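Local coordinates for exopolysaccharide biosynthesis protein (Pantoea stewartii subsp. stewartii DC283, PDB 6TGF) that modifies the glycan of the bacterial biofilm, probably as a hydrolase of exopolysaccharide, through a trimeric, bacteriophage tailspike-like parallel beta-helix fold, at residues V56-P61 against G168-V173; R177-L182 against F224-V229; I188-W193 against G202-S207. All blocks are in the same frame, centred on the assembly; numbering follows the deposited sequence.

Contact 1: residues V56-P61 against G168-V173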
# COMPACT_ATOMS: atom_id res chain seq x y z
N VAL B 56 36.60 41.56 -21.86
CA VAL B 56 36.08 42.19 -23.11
C VAL B 56 35.03 41.26 -23.73
O VAL B 56 33.94 41.75 -24.08
CB VAL B 56 37.22 42.50 -24.11
CG1 VAL B 56 36.70 43.12 -25.40
CG2 VAL B 56 38.29 43.38 -23.50
N TYR B 57 35.36 39.97 -23.86
CA TYR B 57 34.46 38.89 -24.35
C TYR B 57 33.22 38.79 -23.44
O TYR B 57 32.14 38.46 -23.95
CB TYR B 57 35.19 37.55 -24.41
CG TYR B 57 36.20 37.41 -25.52
CD1 TYR B 57 35.81 37.36 -26.85
CD2 TYR B 57 37.55 37.31 -25.24
CE1 TYR B 57 36.73 37.22 -27.87
CE2 TYR B 57 38.49 37.17 -26.26
CZ TYR B 57 38.08 37.13 -27.58
OH TYR B 57 39.00 36.99 -28.58
N ALA B 58 33.39 39.06 -22.14
CA ALA B 58 32.34 38.92 -21.10
C ALA B 58 31.33 40.07 -21.18
O ALA B 58 30.24 39.90 -20.61
CB ALA B 58 32.96 38.83 -19.73
N MET B 59 31.67 41.19 -21.83
CA MET B 59 30.74 42.35 -22.00
C MET B 59 29.68 41.97 -23.03
O MET B 59 29.91 41.07 -23.84
CB MET B 59 31.46 43.61 -22.48
CG MET B 59 32.75 43.92 -21.74
SD MET B 59 33.50 45.49 -22.24
CE MET B 59 33.83 45.18 -23.98
N PRO B 60 28.50 42.63 -23.04
CA PRO B 60 27.54 42.45 -24.13
C PRO B 60 28.14 42.86 -25.47
O PRO B 60 28.88 43.84 -25.53
CB PRO B 60 26.36 43.36 -23.76
CG PRO B 60 26.52 43.63 -22.28
CD PRO B 60 28.01 43.56 -22.01
N PRO B 61 27.85 42.14 -26.59
CA PRO B 61 28.45 42.46 -27.89
C PRO B 61 28.24 43.91 -28.35
O PRO B 61 29.10 44.44 -29.04
CB PRO B 61 27.75 41.50 -28.86
CG PRO B 61 27.29 40.35 -27.99
CD PRO B 61 26.96 40.98 -26.66
N GLY B 168 26.96 40.64 -18.61
CA GLY B 168 27.54 39.95 -19.78
C GLY B 168 27.14 38.49 -19.85
O GLY B 168 26.46 38.02 -18.92
N GLU B 169 27.55 37.81 -20.92
CA GLU B 169 27.29 36.36 -21.16
C GLU B 169 28.62 35.64 -21.38
O GLU B 169 29.52 36.24 -22.01
CB GLU B 169 26.34 36.17 -22.35
CG GLU B 169 25.78 34.76 -22.44
CD GLU B 169 24.53 34.62 -23.30
OE1 GLU B 169 23.62 33.88 -22.89
OE2 GLU B 169 24.49 35.24 -24.38
N ILE B 170 28.73 34.40 -20.89
CA ILE B 170 29.95 33.55 -20.96
C ILE B 170 29.54 32.17 -21.47
O ILE B 170 28.58 31.59 -20.97
CB ILE B 170 30.66 33.51 -19.59
CG1 ILE B 170 31.11 34.91 -19.17
CG2 ILE B 170 31.82 32.52 -19.60
CD1 ILE B 170 31.94 34.96 -17.90
N PRO B 171 30.22 31.61 -22.49
CA PRO B 171 29.77 30.37 -23.14
C PRO B 171 29.97 29.07 -22.34
O PRO B 171 29.14 28.19 -22.50
CB PRO B 171 30.59 30.33 -24.44
CG PRO B 171 31.85 31.11 -24.12
CD PRO B 171 31.44 32.15 -23.11
N SER B 172 31.03 28.96 -21.53
CA SER B 172 31.42 27.72 -20.80
C SER B 172 32.03 28.06 -19.44
O SER B 172 32.41 29.23 -19.24
CB SER B 172 32.37 26.90 -21.63
OG SER B 172 33.58 27.60 -21.86
N VAL B 173 32.14 27.07 -18.54
CA VAL B 173 32.77 27.24 -17.19
C VAL B 173 34.28 27.41 -17.39
O VAL B 173 34.89 28.15 -16.60
CB VAL B 173 32.46 26.09 -16.20
CG1 VAL B 173 30.98 25.80 -16.09
CG2 VAL B 173 33.22 24.82 -16.52
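A58 sets its methyl group against the aliphatic arm of I170, with CB 4.4 Å from I170 CG1. CD1 of I170 lies at the same distance, so the alanine methyl rests beside the outer half of the longer side chain. I170 owes this to its first torsion (chi1 -61°), which swings CG1 beside the backbone N and brings that branch nearer to A58 than the CA-CB bond alone would suggest. T179 touches both A58 and I170 and closes the small apolar patch.

Further along, the contact becomes one of backbones. G168 has no side chain, and its CA lies against the A58 carbonyl; the modelled separation there is too short to be trusted. P60 adds its ring, CD standing 4.3 Å from G168 CA.

What meets here is the turn after helix 53-57, in the head-binding region, and strand 168-170, an outer strand of the mixed sheet between that region and the beta-helix. The turn is held by a bond of 3.2 Å from M59 N back to V56 O, and P60 then takes the N-cap position of helix 61-66. V56 and Y57 turn their side chains to helix 109-117, as M59 does toward F112, leaving A58, its carbonyl and the P60 ring to face the strand. On the strand, I170 also leans on I188, and E169 lies alongside K189 of the neighbouring parallel strand. Beyond P171, S172 caps the start of helix 173-176.

Contact 2: residues R177-L182 against F224-V229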
# COMPACT_ATOMS: atom_id res chain seq x y z
N ARG B 177 35.96 30.38 -15.46
CA ARG B 177 37.10 30.21 -14.52
C ARG B 177 38.26 31.12 -14.91
O ARG B 177 39.17 31.30 -14.08
CB ARG B 177 37.55 28.75 -14.48
CG ARG B 177 36.63 27.82 -13.71
CD ARG B 177 36.89 26.37 -14.05
NE ARG B 177 36.09 25.45 -13.24
CZ ARG B 177 35.93 24.16 -13.50
NH1 ARG B 177 36.51 23.60 -14.56
NH2 ARG B 177 35.19 23.41 -12.71
N LYS B 178 38.24 31.67 -16.13
CA LYS B 178 39.31 32.55 -16.69
C LYS B 178 38.87 34.02 -16.65
O LYS B 178 39.73 34.89 -16.88
CB LYS B 178 39.64 32.12 -18.12
CG LYS B 178 40.46 30.84 -18.23
CD LYS B 178 40.47 30.25 -19.62
CE LYS B 178 41.59 29.25 -19.82
NZ LYS B 178 41.63 28.74 -21.21
N THR B 179 37.59 34.30 -16.37
CA THR B 179 37.00 35.66 -16.35
C THR B 179 36.99 36.20 -14.91
O THR B 179 36.14 35.73 -14.13
CB THR B 179 35.59 35.67 -16.94
OG1 THR B 179 35.65 35.12 -18.26
CG2 THR B 179 34.98 37.05 -16.99
N ARG B 180 37.87 37.14 -14.59
CA ARG B 180 37.88 37.85 -13.28
C ARG B 180 36.65 38.76 -13.23
O ARG B 180 36.40 39.50 -14.18
CB ARG B 180 39.17 38.65 -13.09
CG ARG B 180 39.17 39.55 -11.86
CD ARG B 180 40.53 40.16 -11.58
NE ARG B 180 41.25 39.46 -10.51
CZ ARG B 180 41.42 39.91 -9.27
NH1 ARG B 180 40.94 41.09 -8.90
NH2 ARG B 180 42.08 39.18 -8.39
N PRO B 181 35.85 38.73 -12.14
CA PRO B 181 34.75 39.69 -11.97
C PRO B 181 35.25 41.14 -11.98
O PRO B 181 36.35 41.37 -11.51
CB PRO B 181 34.15 39.34 -10.60
CG PRO B 181 34.59 37.92 -10.32
CD PRO B 181 35.92 37.76 -11.04
N LEU B 182 34.44 42.06 -12.50
CA LEU B 182 34.74 43.52 -12.51
C LEU B 182 34.80 44.03 -11.06
O LEU B 182 35.71 44.83 -10.76
CB LEU B 182 33.66 44.27 -13.30
CG LEU B 182 33.75 44.16 -14.82
CD1 LEU B 182 32.58 44.87 -15.48
CD2 LEU B 182 35.07 44.73 -15.33
N PHE B 224 39.72 34.63 -7.39
CA PHE B 224 38.28 34.94 -7.56
C PHE B 224 37.48 33.65 -7.77
O PHE B 224 38.09 32.59 -8.01
CB PHE B 224 38.06 35.89 -8.74
CG PHE B 224 38.37 35.30 -10.09
CD1 PHE B 224 37.41 34.57 -10.78
CD2 PHE B 224 39.62 35.46 -10.67
CE1 PHE B 224 37.70 34.02 -12.02
CE2 PHE B 224 39.90 34.91 -11.91
CZ PHE B 224 38.94 34.19 -12.58
N HIS B 225 36.15 33.77 -7.70
CA HIS B 225 35.19 32.67 -8.00
C HIS B 225 33.84 33.27 -8.40
O HIS B 225 33.63 34.49 -8.18
CB HIS B 225 35.07 31.70 -6.82
CG HIS B 225 34.21 32.19 -5.70
ND1 HIS B 225 34.72 32.92 -4.64
CD2 HIS B 225 32.89 32.05 -5.46
CE1 HIS B 225 33.75 33.21 -3.81
NE2 HIS B 225 32.62 32.69 -4.29
N TRP B 226 32.97 32.44 -8.98
CA TRP B 226 31.56 32.76 -9.31
C TRP B 226 30.65 31.78 -8.57
O TRP B 226 30.89 30.56 -8.66
CB TRP B 226 31.34 32.69 -10.83
CG TRP B 226 32.18 33.65 -11.61
CD1 TRP B 226 33.43 33.42 -12.11
CD2 TRP B 226 31.83 34.99 -12.00
NE1 TRP B 226 33.88 34.53 -12.78
CE2 TRP B 226 32.93 35.50 -12.72
CE3 TRP B 226 30.71 35.80 -11.80
CZ2 TRP B 226 32.93 36.80 -13.25
CZ3 TRP B 226 30.72 37.08 -12.32
CH2 TRP B 226 31.81 37.57 -13.04
N ARG B 227 29.65 32.30 -7.85
CA ARG B 227 28.65 31.50 -7.09
C ARG B 227 27.34 31.49 -7.88
O ARG B 227 26.84 32.59 -8.21
CB ARG B 227 28.49 32.07 -5.68
CG ARG B 227 27.37 31.43 -4.86
CD ARG B 227 27.55 31.57 -3.35
NE ARG B 227 28.56 32.57 -3.00
CZ ARG B 227 29.69 32.34 -2.32
NH1 ARG B 227 29.99 31.13 -1.88
NH2 ARG B 227 30.52 33.34 -2.08
N ARG B 228 26.82 30.30 -8.19
CA ARG B 228 25.53 30.10 -8.90
C ARG B 228 24.40 30.68 -8.05
O ARG B 228 24.40 30.44 -6.82
CB ARG B 228 25.30 28.61 -9.17
CG ARG B 228 24.08 28.32 -10.03
CD ARG B 228 23.87 26.84 -10.28
NE ARG B 228 23.70 26.58 -11.71
CZ ARG B 228 24.63 26.10 -12.52
NH1 ARG B 228 25.83 25.77 -12.07
NH2 ARG B 228 24.35 25.93 -13.80
N VAL B 229 23.49 31.43 -8.67
CA VAL B 229 22.24 31.93 -8.03
C VAL B 229 21.22 30.79 -8.06
O VAL B 229 20.71 30.48 -9.15
CB VAL B 229 21.70 33.20 -8.72
CG1 VAL B 229 20.42 33.70 -8.06
CG2 VAL B 229 22.74 34.31 -8.77
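The carbonyl oxygen of T179 takes the indole N-H of W226, NE1 to O at 2.9 Å, and also lies close to F224, whose CE1 approaches it to 3.1 Å. The bond to W226 is somewhat bent, with 149° at the hydrogen, yet NE1 sits nearly along the C=O axis and the oxygen lies in the plane of the indole. R177 O closes in on the same phenyl ring, 3.3 Å from F224 CZ.

R180 then passes directly over F224: its CA lies 3.8 Å from the ring centroid and 7° off the normal, a CH-pi contact over the centre of one face. F224 is brought under the loop by a first torsion of 67°, which places CG between the backbone N and the carbonyl carbon. R180 CB stays on the ring, 4.0 Å from F224 CE2; the chain bends at chi3, which keeps the guanidinium obliquely near F224 CD2, and also touches F208.

P181 wedges between the two aromatic residues. Its CD meets F224 CD1 at 3.5 Å, and its CG makes a second CH-pi contact, 3.9 Å from the centroid of the six-membered ring of W226, offset toward the rim.

The loop that leads from helix 173-176 to strand 187-190 thus packs on the start of strand 224-228, with F224 and W226 on the side turned to it. Other polar groups of the loop have partners outside that strand: R180 O accepts from N55, T179 OG1 bonds to D175 O, and R177 makes a salt bridge with D213. Together, the N-H bond held in the indole plane and the proline over its face probably restrict how the buried W226 ring can tilt or slide.

Contact 3: residues I188-W193 against G202-S207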
# COMPACT_ATOMS: atom_id res chain seq x y z
N ILE B 188 26.86 37.80 -13.92
CA ILE B 188 27.20 37.25 -15.27
C ILE B 188 26.20 36.14 -15.59
O ILE B 188 25.59 35.60 -14.64
CB ILE B 188 28.67 36.78 -15.31
CG1 ILE B 188 29.27 36.89 -16.71
CG2 ILE B 188 28.83 35.37 -14.75
CD1 ILE B 188 29.48 38.30 -17.18
N LYS B 189 26.03 35.83 -16.87
CA LYS B 189 25.06 34.82 -17.38
C LYS B 189 25.83 33.73 -18.14
O LYS B 189 26.34 34.04 -19.22
CB LYS B 189 24.02 35.53 -18.25
CG LYS B 189 22.66 34.87 -18.31
CD LYS B 189 22.54 33.84 -19.41
CE LYS B 189 21.35 32.93 -19.22
NZ LYS B 189 20.08 33.69 -19.14
N LEU B 190 25.93 32.53 -17.56
CA LEU B 190 26.59 31.36 -18.20
C LEU B 190 25.57 30.67 -19.12
O LEU B 190 24.56 30.16 -18.60
CB LEU B 190 27.11 30.40 -17.13
CG LEU B 190 27.85 29.16 -17.64
CD1 LEU B 190 29.12 29.55 -18.38
CD2 LEU B 190 28.17 28.21 -16.50
N LYS B 191 25.83 30.66 -20.44
CA LYS B 191 24.95 30.06 -21.47
C LYS B 191 24.78 28.57 -21.18
O LYS B 191 23.63 28.08 -21.24
CB LYS B 191 25.53 30.28 -22.87
CG LYS B 191 24.67 29.77 -24.02
CD LYS B 191 25.43 29.56 -25.31
CE LYS B 191 24.93 28.37 -26.12
NZ LYS B 191 25.35 27.09 -25.51
N SER B 192 25.88 27.87 -20.88
CA SER B 192 25.89 26.42 -20.53
C SER B 192 27.21 26.05 -19.84
O SER B 192 28.16 26.84 -19.92
CB SER B 192 25.65 25.58 -21.76
OG SER B 192 26.78 24.80 -22.09
N TRP B 193 27.24 24.88 -19.21
CA TRP B 193 28.44 24.30 -18.55
C TRP B 193 29.52 24.06 -19.61
O TRP B 193 30.60 24.67 -19.50
CB TRP B 193 28.08 23.02 -17.79
CG TRP B 193 28.96 22.73 -16.61
CD1 TRP B 193 28.63 22.86 -15.29
CD2 TRP B 193 30.32 22.25 -16.63
NE1 TRP B 193 29.68 22.51 -14.50
CE2 TRP B 193 30.73 22.13 -15.29
CE3 TRP B 193 31.23 21.92 -17.65
CZ2 TRP B 193 32.01 21.68 -14.94
CZ3 TRP B 193 32.49 21.49 -17.30
CH2 TRP B 193 32.87 21.37 -15.96
N GLY B 202 23.22 29.24 -16.24
CA GLY B 202 22.50 30.00 -15.20
C GLY B 202 23.12 31.36 -14.94
O GLY B 202 24.01 31.77 -15.71
N GLU B 203 22.66 32.02 -13.88
CA GLU B 203 23.12 33.37 -13.44
C GLU B 203 24.13 33.19 -12.30
O GLU B 203 23.85 32.41 -11.38
CB GLU B 203 21.92 34.20 -12.99
CG GLU B 203 22.28 35.61 -12.56
CD GLU B 203 21.10 36.58 -12.51
OE1 GLU B 203 20.14 36.39 -13.28
OE2 GLU B 203 21.16 37.52 -11.69
N PHE B 204 25.26 33.91 -12.38
CA PHE B 204 26.39 33.80 -11.42
C PHE B 204 26.75 35.20 -10.90
O PHE B 204 26.70 36.17 -11.67
CB PHE B 204 27.58 33.11 -12.09
CG PHE B 204 27.38 31.62 -12.28
CD1 PHE B 204 26.61 31.14 -13.33
CD2 PHE B 204 27.95 30.71 -11.41
CE1 PHE B 204 26.43 29.78 -13.50
CE2 PHE B 204 27.76 29.35 -11.58
CZ PHE B 204 27.00 28.89 -12.63
N VAL B 205 27.11 35.26 -9.61
CA VAL B 205 27.50 36.51 -8.88
C VAL B 205 28.96 36.35 -8.45
O VAL B 205 29.29 35.35 -7.79
CB VAL B 205 26.54 36.80 -7.71
CG1 VAL B 205 26.44 35.64 -6.72
CG2 VAL B 205 26.90 38.08 -6.98
N GLY B 206 29.82 37.30 -8.86
CA GLY B 206 31.29 37.22 -8.70
C GLY B 206 31.74 37.62 -7.31
O GLY B 206 31.02 38.39 -6.64
N SER B 207 32.91 37.12 -6.88
CA SER B 207 33.54 37.44 -5.58
C SER B 207 35.06 37.25 -5.67
O SER B 207 35.51 36.39 -6.46
CB SER B 207 32.96 36.60 -4.48
OG SER B 207 33.49 36.97 -3.22
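F204 begins with its CB against I188, 3.7 Å from CG2, the methyl branch that lies on the F204 side of that isoleucine. From there the first torsion (chi1 -73°) carries CG anti to the carbonyl carbon, and the ring runs diagonally across to L190. CD1 meets L190 CB; CE1, one atom further out, comes within 3.7 Å of that CB and 3.8 Å of L190 CD2. CZ, at the tip, still touches L190 CD2, at 4.1 Å. The side chain therefore spans both I188 and L190; G202, the partner of L190, has no side chain, and the F204 ring passes beside it.

These residues belong to a beta hairpin, strand 187-190 followed by strand 202-207. I188 with F204 and L190 with G202 are its antiparallel hydrogen-bonded pairs. Each makes two backbone bonds: I188 N to F204 O and F204 N to I188 O are both 2.8 Å, and L190 and G202 exchange a similar couple. Between them K189 and E203 form the non-hydrogen-bonded pair, with CA atoms 4.6 Å apart. The axes of the short segments 188-190 and 202-207 run at 140°, antiparallel but well short of 180°.

The two faces differ in character. K189 and E203 share the exposed one, with opposite charges not in contact. I188, L190 and F204 share the buried one, where helix 173-176 lays L176 on I188 and V173 on L190. The next strand, 224-228, puts W226 against both I188 and F204, and R228 against the F204 ring.

Overall arrangement
All three contacts reach one small mixed sheet, 168-170, 187-190, 202-207, 224-228 and 218-221, lying between the head-binding region and the beta-helix. Contact 3 pairs two neighbouring inner strands by regular backbone bonds, one face buried and the other exposed. Contact 2, the most buried, lays a loop over strand 224-228, next to the outermost strand 218-221, through aromatic faces and a single indole N-H bond; contact 3 is nested inside the chain loop it closes. Contact 1 is the slightest, mainly backbone against backbone, where the head-binding region reaches an outer strand. T179 joins contacts 1 and 2, while I170 bonds through its backbone to K189 and K191, tying contact 1 to contact 3.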